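LbaCas13a H328A (C2c2) (Lachnospiraceae bacterium NK4A179, PDB 5WLH) binds a CRISPR guide RNA and, as an RNA-targeting Cas13a nuclease that cuts at adenosine, probably cleaves transcripts recognised by that guide. Local coordinates at residues Lys343-Asn348 / Lys364-Glu369; Asp461-Ser466 / Met1179-Leu1184. All blocks are in the same frame, centred on the assembly; numbering follows the deposited sequence.

Interaction 1: residues Lys343-Asn348 / Lys364-Glu369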
# COMPACT_ATOMS: atom_id res chain seq x y z
N LYS A 343 -2.52 -35.04 -15.89
CA LYS A 343 -3.49 -35.11 -16.98
C LYS A 343 -4.74 -34.34 -16.54
O LYS A 343 -5.37 -34.68 -15.53
CB LYS A 343 -3.79 -36.56 -17.35
CG LYS A 343 -4.41 -37.42 -16.24
CD LYS A 343 -5.93 -37.45 -16.33
CE LYS A 343 -6.56 -37.74 -14.97
NZ LYS A 343 -7.92 -37.15 -14.90
N LEU A 344 -5.07 -33.30 -17.26
CA LEU A 344 -6.27 -32.58 -16.87
C LEU A 344 -7.52 -33.33 -17.32
O LEU A 344 -7.55 -33.86 -18.44
CB LEU A 344 -6.26 -31.18 -17.46
CG LEU A 344 -5.17 -30.26 -16.89
CD1 LEU A 344 -5.22 -28.93 -17.58
CD2 LEU A 344 -5.36 -30.12 -15.40
N PRO A 345 -8.55 -33.41 -16.48
CA PRO A 345 -9.84 -33.92 -16.95
C PRO A 345 -10.40 -33.03 -18.05
O PRO A 345 -10.04 -31.85 -18.17
CB PRO A 345 -10.73 -33.88 -15.70
CG PRO A 345 -9.77 -33.69 -14.54
CD PRO A 345 -8.60 -32.96 -15.08
N LEU A 346 -11.29 -33.59 -18.86
CA LEU A 346 -11.94 -32.81 -19.91
C LEU A 346 -12.85 -31.74 -19.31
O LEU A 346 -13.35 -31.88 -18.19
CB LEU A 346 -12.74 -33.71 -20.85
CG LEU A 346 -11.98 -34.63 -21.81
CD1 LEU A 346 -10.82 -33.89 -22.46
CD2 LEU A 346 -11.51 -35.90 -21.12
N GLU A 347 -13.05 -30.67 -20.07
CA GLU A 347 -13.94 -29.59 -19.63
C GLU A 347 -15.38 -30.09 -19.54
O GLU A 347 -15.73 -31.18 -20.01
CB GLU A 347 -13.85 -28.41 -20.59
CG GLU A 347 -12.63 -27.53 -20.37
CD GLU A 347 -12.08 -26.95 -21.66
OE1 GLU A 347 -11.21 -26.06 -21.59
OE2 GLU A 347 -12.52 -27.40 -22.74
N ASN A 348 -16.23 -29.28 -18.92
CA ASN A 348 -17.60 -29.68 -18.64
C ASN A 348 -18.55 -29.22 -19.74
O ASN A 348 -18.18 -28.49 -20.67
CB ASN A 348 -18.05 -29.10 -17.29
CG ASN A 348 -16.92 -29.02 -16.28
OD1 ASN A 348 -15.94 -28.28 -16.47
ND2 ASN A 348 -17.05 -29.78 -15.19
N LYS A 364 -12.30 -28.45 -10.42
CA LYS A 364 -11.14 -27.81 -9.82
C LYS A 364 -10.64 -28.58 -8.61
O LYS A 364 -9.43 -28.73 -8.41
CB LYS A 364 -11.46 -26.36 -9.44
CG LYS A 364 -10.29 -25.66 -8.75
CD LYS A 364 -10.74 -24.42 -7.99
CE LYS A 364 -10.94 -23.26 -8.95
NZ LYS A 364 -10.99 -21.95 -8.23
N ASN A 365 -11.57 -29.09 -7.79
CA ASN A 365 -11.17 -29.89 -6.64
C ASN A 365 -10.49 -31.18 -7.08
O ASN A 365 -9.51 -31.62 -6.47
CB ASN A 365 -12.38 -30.21 -5.76
CG ASN A 365 -12.84 -29.02 -4.96
OD1 ASN A 365 -12.14 -28.00 -4.89
ND2 ASN A 365 -14.01 -29.14 -4.32
N THR A 366 -11.00 -31.79 -8.15
CA THR A 366 -10.34 -32.96 -8.71
C THR A 366 -8.94 -32.61 -9.20
O THR A 366 -8.00 -33.38 -9.00
CB THR A 366 -11.17 -33.54 -9.85
OG1 THR A 366 -12.41 -34.02 -9.31
CG2 THR A 366 -10.42 -34.67 -10.56
N VAL A 367 -8.79 -31.44 -9.84
CA VAL A 367 -7.48 -31.04 -10.33
C VAL A 367 -6.53 -30.77 -9.17
O VAL A 367 -5.36 -31.14 -9.22
CB VAL A 367 -7.61 -29.82 -11.27
CG1 VAL A 367 -6.23 -29.21 -11.57
CG2 VAL A 367 -8.29 -30.22 -12.58
N LYS A 368 -7.02 -30.13 -8.10
CA LYS A 368 -6.14 -29.88 -6.96
C LYS A 368 -5.66 -31.18 -6.35
O LYS A 368 -4.48 -31.31 -5.99
CB LYS A 368 -6.84 -29.04 -5.90
CG LYS A 368 -7.04 -27.59 -6.29
CD LYS A 368 -7.55 -26.81 -5.09
CE LYS A 368 -7.99 -25.42 -5.48
NZ LYS A 368 -8.70 -24.76 -4.36
N GLU A 369 -6.54 -32.19 -6.27
CA GLU A 369 -6.09 -33.46 -5.72
C GLU A 369 -5.11 -34.16 -6.66
O GLU A 369 -4.19 -34.82 -6.19
CB GLU A 369 -7.29 -34.37 -5.40
CG GLU A 369 -6.98 -35.44 -4.34
CD GLU A 369 -6.17 -34.91 -3.14
OE1 GLU A 369 -5.15 -35.55 -2.78
OE2 GLU A 369 -6.56 -33.88 -2.55
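Pro345 and Leu344 lean on Val367, joining an extended connector to the helix 357-388 that follows it in the chain. The dense part of the contact lies around the branched end of Val367. Its CG2 methyl meets the proline ring at CD, 3.7 Å from Pro345 CD to Val367 CG2. Val367 CG1 lies 4.0 Å from Leu344 CD2. Val367 turns CG1 anti to its backbone N (chi1 168°), which leaves CG2 beside that nitrogen, shared between Pro345 CD and Leu344 CD2, while CG1 meets Leu344 CD2 alone. Leu344 reaches in with one branch, CD2, and its side chain also rests on Val422 and Ala427. Val367 touches Val422 too, so the loop containing that residue extends the apolar patch.

Toward Thr366 the fit loosens: Pro345 CG and Thr366 CG2 come no closer than 4.2 Å, and Thr366 is exposed. Threonine suits this border because its methyl faces the proline while OG1 makes a weak hydrogen bond back to Ile362 O within the helix. Proline suits the connector, since its ring restricts phi to near -62°, which with psi 158° gives a polyproline-II-like extended chain, and it turns CG and CD to the helix as a hydrocarbon edge.

No hydrogen bond links the two segments. Arg363 NH2 donates to Pro345 O nearby; between the segments, cohesion therefore rests on shape and the burial of hydrocarbon.

Interaction 2: residues Asp461-Ser466 / Met1179-Leu1184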
# COMPACT_ATOMS: atom_id res chain seq x y z
N ASP A 461 25.05 1.90 13.67
CA ASP A 461 24.99 3.10 14.52
C ASP A 461 25.97 4.19 14.09
O ASP A 461 25.64 5.38 14.07
CB ASP A 461 25.28 2.67 15.96
CG ASP A 461 24.39 3.34 16.96
OD1 ASP A 461 24.31 4.59 16.95
OD2 ASP A 461 23.80 2.60 17.78
N GLU A 462 27.20 3.81 13.76
CA GLU A 462 28.24 4.82 13.55
C GLU A 462 28.16 5.48 12.18
O GLU A 462 29.04 6.27 11.83
CB GLU A 462 29.61 4.20 13.82
CG GLU A 462 29.60 3.37 15.10
CD GLU A 462 30.90 3.40 15.89
OE1 GLU A 462 30.84 3.37 17.14
OE2 GLU A 462 31.98 3.42 15.28
N LEU A 463 27.13 5.18 11.39
CA LEU A 463 26.80 6.06 10.27
C LEU A 463 26.39 7.44 10.76
O LEU A 463 26.54 8.43 10.03
CB LEU A 463 25.67 5.47 9.43
CG LEU A 463 25.94 4.19 8.64
CD1 LEU A 463 24.70 3.76 7.85
CD2 LEU A 463 27.12 4.38 7.70
N ASN A 464 25.86 7.53 11.98
CA ASN A 464 25.41 8.81 12.53
C ASN A 464 26.59 9.76 12.64
O ASN A 464 27.68 9.37 13.06
CB ASN A 464 24.78 8.60 13.91
CG ASN A 464 23.34 8.10 13.83
OD1 ASN A 464 22.48 8.76 13.24
ND2 ASN A 464 23.09 6.93 14.41
N ALA A 465 26.36 11.01 12.24
CA ALA A 465 27.44 12.00 12.18
C ALA A 465 28.13 12.12 13.54
O ALA A 465 27.47 12.19 14.58
CB ALA A 465 26.89 13.36 11.74
N SER A 466 29.46 12.11 13.51
CA SER A 466 30.25 12.20 14.73
C SER A 466 31.63 12.73 14.37
O SER A 466 32.00 12.81 13.20
CB SER A 466 30.38 10.85 15.43
OG SER A 466 31.19 9.97 14.65
N MET A 1179 26.15 4.79 -0.63
CA MET A 1179 25.57 4.96 -1.95
C MET A 1179 24.14 5.47 -1.88
O MET A 1179 23.66 6.08 -2.83
CB MET A 1179 25.58 3.64 -2.72
CG MET A 1179 26.95 3.18 -3.11
SD MET A 1179 26.82 1.80 -4.29
CE MET A 1179 26.54 0.44 -3.18
N TYR A 1180 23.44 5.20 -0.78
CA TYR A 1180 22.01 5.45 -0.71
C TYR A 1180 21.62 6.58 0.22
O TYR A 1180 20.42 6.87 0.34
CB TYR A 1180 21.29 4.18 -0.27
CG TYR A 1180 21.55 3.04 -1.23
CD1 TYR A 1180 20.86 2.96 -2.43
CD2 TYR A 1180 22.49 2.06 -0.94
CE1 TYR A 1180 21.09 1.92 -3.32
CE2 TYR A 1180 22.74 1.01 -1.83
CZ TYR A 1180 22.03 0.95 -3.01
OH TYR A 1180 22.27 -0.07 -3.90
N ILE A 1181 22.56 7.19 0.92
CA ILE A 1181 22.25 8.20 1.94
C ILE A 1181 22.85 9.53 1.51
O ILE A 1181 24.08 9.66 1.40
CB ILE A 1181 22.74 7.79 3.33
CG1 ILE A 1181 21.98 6.56 3.81
CG2 ILE A 1181 22.53 8.94 4.33
CD1 ILE A 1181 22.66 5.88 5.00
N ASN A 1182 21.98 10.49 1.22
CA ASN A 1182 22.39 11.84 0.88
C ASN A 1182 23.12 12.44 2.07
O ASN A 1182 22.55 12.53 3.16
CB ASN A 1182 21.16 12.68 0.53
CG ASN A 1182 21.48 13.93 -0.26
OD1 ASN A 1182 22.63 14.41 -0.29
ND2 ASN A 1182 20.47 14.48 -0.91
N GLY A 1183 24.38 12.83 1.86
CA GLY A 1183 25.17 13.42 2.93
C GLY A 1183 26.20 12.49 3.53
O GLY A 1183 26.99 12.94 4.36
N LEU A 1184 26.21 11.22 3.15
CA LEU A 1184 27.18 10.29 3.69
C LEU A 1184 28.35 10.19 2.72
O LEU A 1184 28.16 9.73 1.58
CB LEU A 1184 26.54 8.91 3.89
CG LEU A 1184 27.26 7.88 4.75
CD1 LEU A 1184 27.68 8.46 6.12
CD2 LEU A 1184 26.33 6.67 4.93
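Leu463 bridges two distant parts of the chain by pressing against Ile1181 and Leu1184, the first and last residues of a type II beta turn just after helix 1171-1180. It stands on a short 3-10 turn beyond helix 429-458. At the start of that turn, Asp461 offers its carbonyl O to Asn464 N at 3.0 Å, and its carboxylate bonds with Ser477. Glu462 points its acid group at Lys468 and Lys475, a salt-bridged pairing that suits a partly exposed position.

Leu463 then carries its segment's whole share of the interface. Leucine suits this buried apolar site because its gamma branch offers two methyls, one for each partner: Leu463 CD1 approaches Ile1181 CD1 at 4.1 Å, while CD2 packs more closely on Leu1184. The Leu463 and Leu1184 side chains cross at about a right angle, and Tyr1174 touches both.

Asn464 looks away from the interface and anchors the loop: ND2 makes a weak bond to Asp461 O, and OD1 accepts from Ala610 N. Ala465 continues this attachment through its backbone, again to Ala610. Ser466 ends the segment, its OG bonded to Lys468 N.

On the other side, Gly1183 occupies the third position of the turn with a positive phi (104°), where a side chain would crowd the preceding carbonyl. Asn1182 ND2 donates to Arg603 O, tying the turn to a sequence that matches the R-X4-H signature of HEPN ribonucleases. In Leu1184, chi1 -165° swings CG toward the loop, and chi2 51° then sets Leu1184 CD2 3.7 Å from Leu463 CD2.

Overall arrangement
Interactions 1 and 2 lie on opposite sides of the chain's centre, their own centres 57 Å apart and their nearest atoms about 40 Å apart. Interaction 1 is local, joining segments 16 residues apart, and comes to about 5 Å from the bound RNA at its nearest atom. Interaction 2 spans 713 residues and stays about 15 Å from the RNA, but adjoins the probable HEPN motif beginning at Arg603. The chain connects them in series: the loop with Val422 and Ala427, which backs interaction 1, leads into helix 429-458, and the 461-466 loop of interaction 2 follows. Both rely on apolar contacts, without hydrogen bonds between their paired segments.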